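Local coordinates for putative dehydrogenase (Amycolatopsis orientalis, PDB 5A9T), which reduces cyclic imines to amines as an imine reductase, probably with NADPH as hydride donor, at residues A[240-245]-A[267-272]. Numbering follows the deposited sequence.
With YLG ((1R)-1-methyl-1,2,3,4-tetrahydroisoquinoline), chain B.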
ATOM      1  N   MET A 240      15.240  15.125   1.978  1.00 19.17           N
ATOM      2  CA  MET A 240      15.087  14.763   3.355  1.00 20.04           C
ATOM      3  C   MET A 240      14.721  13.284   3.537  1.00 21.59           C
ATOM      4  O   MET A 240      15.092  12.639   4.459  1.00 21.81           O
ATOM      5  CB  MET A 240      14.129  15.646   4.108  1.00 27.06           C
ATOM      6  CG  MET A 240      14.682  17.066   4.282  1.00 29.25           C
ATOM      7  SD  MET A 240      13.374  18.234   4.713  1.00 39.40           S
ATOM      8  CE  MET A 240      12.768  17.501   6.200  1.00 38.34           C
ATOM      9  N   ASN A 241      13.974  12.779   2.606  1.00 19.61           N
ATOM     10  CA  ASN A 241      13.585  11.360   2.548  1.00 19.05           C
ATOM     11  C   ASN A 241      14.706  10.441   2.214  1.00 20.04           C
ATOM     12  O   ASN A 241      14.635   9.260   2.645  1.00 20.26           O
ATOM     13  CB  ASN A 241      12.373  11.196   1.602  1.00 17.87           C
ATOM     14  CG  ASN A 241      11.119  11.781   2.156  1.00 18.20           C
ATOM     15  OD1 ASN A 241      10.788  12.975   1.826  1.00 23.48           O
ATOM     16  ND2 ASN A 241      10.486  11.124   2.995  1.00 14.99           N
ATOM     17  N   VAL A 242      15.717  10.926   1.525  1.00 20.95           N
ATOM     18  CA  VAL A 242      16.912  10.058   1.294  1.00 21.54           C
ATOM     19  C   VAL A 242      17.482   9.808   2.658  1.00 21.20           C
ATOM     20  O   VAL A 242      17.923   8.631   2.964  1.00 21.31           O
ATOM     21  CB  VAL A 242      17.893  10.805   0.370  1.00 21.54           C
ATOM     22  CG1 VAL A 242      19.327  10.088   0.425  1.00 23.90           C
ATOM     23  CG2 VAL A 242      17.433  10.873  -1.051  1.00 23.37           C
ATOM     24  N   THR A 243      17.593  10.750   3.574  1.00 21.00           N
ATOM     25  CA  THR A 243      18.038  10.562   4.962  1.00 22.34           C
ATOM     26  C   THR A 243      17.268   9.489   5.733  1.00 22.93           C
ATOM     27  O   THR A 243      17.788   8.580   6.415  1.00 21.67           O
ATOM     28  CB  THR A 243      18.114  11.925   5.759  1.00 27.87           C
ATOM     29  OG1 THR A 243      18.917  12.821   4.977  1.00 30.39           O
ATOM     30  CG2 THR A 243      18.527  11.767   7.158  1.00 31.75           C
ATOM     31  N   THR A 244      15.921   9.526   5.609  1.00 18.21           N
ATOM     32  CA  THR A 244      15.058   8.588   6.325  1.00 18.43           C
ATOM     33  C   THR A 244      15.370   7.148   5.767  1.00 16.55           C
ATOM     34  O   THR A 244      15.477   6.237   6.542  1.00 18.22           O
ATOM     35  CB  THR A 244      13.567   8.915   6.050  1.00 19.56           C
ATOM     36  OG1 THR A 244      13.390  10.304   6.441  1.00 23.02           O
ATOM     37  CG2 THR A 244      12.721   8.102   6.812  1.00 18.52           C
ATOM     38  N   LEU A 245      15.552   7.006   4.487  1.00 16.47           N
ATOM     39  CA  LEU A 245      15.831   5.718   3.891  1.00 14.88           C
ATOM     40  C   LEU A 245      17.209   5.206   4.339  1.00 18.22           C
ATOM     41  O   LEU A 245      17.355   4.003   4.556  1.00 18.22           O
ATOM     42  CB  LEU A 245      15.698   5.699   2.402  1.00 14.99           C
ATOM     43  CG  LEU A 245      14.231   5.519   1.919  1.00 17.61           C
ATOM     44  CD1 LEU A 245      14.039   6.049   0.547  1.00 18.57           C
ATOM     45  CD2 LEU A 245      13.787   4.065   2.091  1.00 19.86           C
ATOM     46  N   GLU A 267      17.605   4.461  -4.200  1.00 27.08           N
ATOM     47  CA  GLU A 267      18.055   4.773  -5.580  1.00 29.84           C
ATOM     48  C   GLU A 267      17.061   5.517  -6.432  1.00 30.47           C
ATOM     49  O   GLU A 267      17.529   6.311  -7.292  1.00 32.86           O
ATOM     50  CB  GLU A 267      18.400   3.463  -6.334  1.00 29.95           C
ATOM     51  CG  GLU A 267      19.721   2.926  -5.820  1.00 34.18           C
ATOM     52  CD  GLU A 267      20.044   1.482  -6.273  1.00 35.98           C
ATOM     53  OE1 GLU A 267      19.236   0.892  -6.991  1.00 38.92           O
ATOM     54  OE2 GLU A 267      21.083   0.974  -5.802  1.00 37.37           O
ATOM     55  N   LEU A 268      15.771   5.271  -6.317  1.00 27.83           N
ATOM     56  CA  LEU A 268      14.806   6.044  -7.050  1.00 26.32           C
ATOM     57  C   LEU A 268      14.964   7.508  -6.671  1.00 28.89           C
ATOM     58  O   LEU A 268      14.868   8.358  -7.615  1.00 28.75           O
ATOM     59  CB  LEU A 268      13.303   5.741  -6.897  1.00 28.76           C
ATOM     60  CG  LEU A 268      12.883   4.315  -7.340  1.00 32.60           C
ATOM     61  CD1 LEU A 268      11.557   3.818  -6.721  1.00 30.80           C
ATOM     62  CD2 LEU A 268      12.826   4.258  -8.883  1.00 34.00           C
ATOM     63  N   LEU A 269      15.226   7.795  -5.384  1.00 23.39           N
ATOM     64  CA  LEU A 269      15.403   9.176  -4.903  1.00 23.09           C
ATOM     65  C   LEU A 269      16.696   9.787  -5.383  1.00 26.12           C
ATOM     66  O   LEU A 269      16.762  10.967  -5.697  1.00 27.94           O
ATOM     67  CB  LEU A 269      15.212   9.302  -3.414  1.00 21.62           C
ATOM     68  CG  LEU A 269      13.845   8.787  -2.864  1.00 21.64           C
ATOM     69  CD1 LEU A 269      13.735   9.189  -1.445  1.00 21.59           C
ATOM     70  CD2 LEU A 269      12.708   9.277  -3.673  1.00 23.07           C
ATOM     71  N   ASP A 270      17.757   9.033  -5.335  1.00 28.85           N
ATOM     72  CA  ASP A 270      19.058   9.535  -5.897  1.00 27.46           C
ATOM     73  C   ASP A 270      18.929   9.935  -7.370  1.00 25.15           C
ATOM     74  O   ASP A 270      19.442  11.036  -7.774  1.00 29.28           O
ATOM     75  CB  ASP A 270      20.026   8.349  -5.799  1.00 28.01           C
ATOM     76  CG  ASP A 270      20.467   8.008  -4.327  1.00 31.89           C
ATOM     77  OD1 ASP A 270      20.383   8.869  -3.371  1.00 32.34           O
ATOM     78  OD2 ASP A 270      20.936   6.812  -4.131  1.00 38.86           O
ATOM     79  N   ARG A 271      18.204   9.200  -8.175  1.00 25.13           N
ATOM     80  CA  ARG A 271      17.933   9.556  -9.605  1.00 27.37           C
ATOM     81  C   ARG A 271      17.246  10.936  -9.697  1.00 30.52           C
ATOM     82  O   ARG A 271      17.554  11.817 -10.517  1.00 28.43           O
ATOM     83  CB  ARG A 271      17.066   8.462 -10.274  1.00 31.91           C
ATOM     84  CG  ARG A 271      16.866   8.420 -11.796  1.00 37.03           C
ATOM     85  CD  ARG A 271      16.058   7.150 -12.139  1.00 40.78           C
ATOM     86  NE  ARG A 271      15.326   7.380 -13.376  1.00 42.95           N
ATOM     87  CZ  ARG A 271      14.234   6.710 -13.796  1.00 42.87           C
ATOM     88  NH1 ARG A 271      13.632   5.669 -13.097  1.00 37.50           N
ATOM     89  NH2 ARG A 271      13.724   7.100 -14.950  1.00 45.87           N
ATOM     90  N   ALA A 272      16.265  11.139  -8.848  1.00 25.37           N
ATOM     91  CA  ALA A 272      15.535  12.370  -8.787  1.00 24.09           C
ATOM     92  C   ALA A 272      16.365  13.520  -8.286  1.00 23.05           C
ATOM     93  O   ALA A 272      16.228  14.629  -8.887  1.00 24.73           O
ATOM     94  CB  ALA A 272      14.311  12.169  -7.857  1.00 25.58           C
TER
HETATM   95  C4  YLG B1291       7.628   8.653   4.893  1.00 38.18           C
HETATM   96  C14 YLG B1291       7.241   8.953   3.589  1.00 29.23           C
HETATM   97  C5  YLG B1291       6.901  10.251   3.108  1.00 27.63           C
HETATM   98  C6  YLG B1291       6.493  10.548   1.836  1.00 29.25           C
HETATM   99  C11 YLG B1291       6.457   9.450   1.015  1.00 24.72           C
HETATM  100  C8  YLG B1291       5.489  11.980   4.255  1.00 40.22           C
HETATM  101  C10 YLG B1291       6.922  11.430   3.984  1.00 40.93           C
HETATM  102  C12 YLG B1291       6.784   8.140   1.450  1.00 23.81           C
HETATM  103  C13 YLG B1291       7.212   7.847   2.738  1.00 24.69           C
HETATM  104  N2  YLG B1291       7.607  11.087   5.234  1.00 38.60           N
HETATM  105  C3  YLG B1291       7.383   9.835   5.914  1.00 39.26           C
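Leu269 reaches from helix 260-274 to three residues of helix 238-255: Asn241, Val242 and Leu245. The flank of its side chain is taken by Val242, whose CG2 lies 3.6 Å from Leu269 CB as the two side chains run past one another, pointing opposite ways. With CG1 anti to the backbone N (chi1 165°), Val242 has CG2 beside that N and against Leu269, while its other branch, CG1, lies 4.1 Å from Asp270 OD1. At the tip, Leu269 CD1 is shared: it packs 3.7 Å from Leu245 CD1, where the two leucines lie roughly perpendicular, and 3.9 Å from CB of Asn241. No hydrogen bond links the two segments, so apolar packing centred on one leucine carries the contact.

Although Asn241 CB touches Leu269, the amide leads away from helix 260-274 and faces the methyltetrahydroisoquinoline bound in chain B, in whose pocket it lies. Tyr282, also part of the ligand pocket, packs on both Asn241 and Leu269, so the Leu269 cluster lies behind two residues of the amine pocket. At the outer edge, Asp270 forms a salt bridge through OD2 with Lys266, one helical turn earlier.

The two helix segments run nearly antiparallel, at 156°, with their axes 9.7 Å apart, and the chain between them is mostly helical. Both belong to the all-helical C-terminal region, remote from the Rossmann-type sheet. Arg271 forms salt bridges with Asp258 and Glu260 of the second subunit, and Leu245 packs on Tyr179 of that subunit, so the helix pair lies at the dimer interface, against helix 166-193 and the start of helix 260-274 of the partner chain.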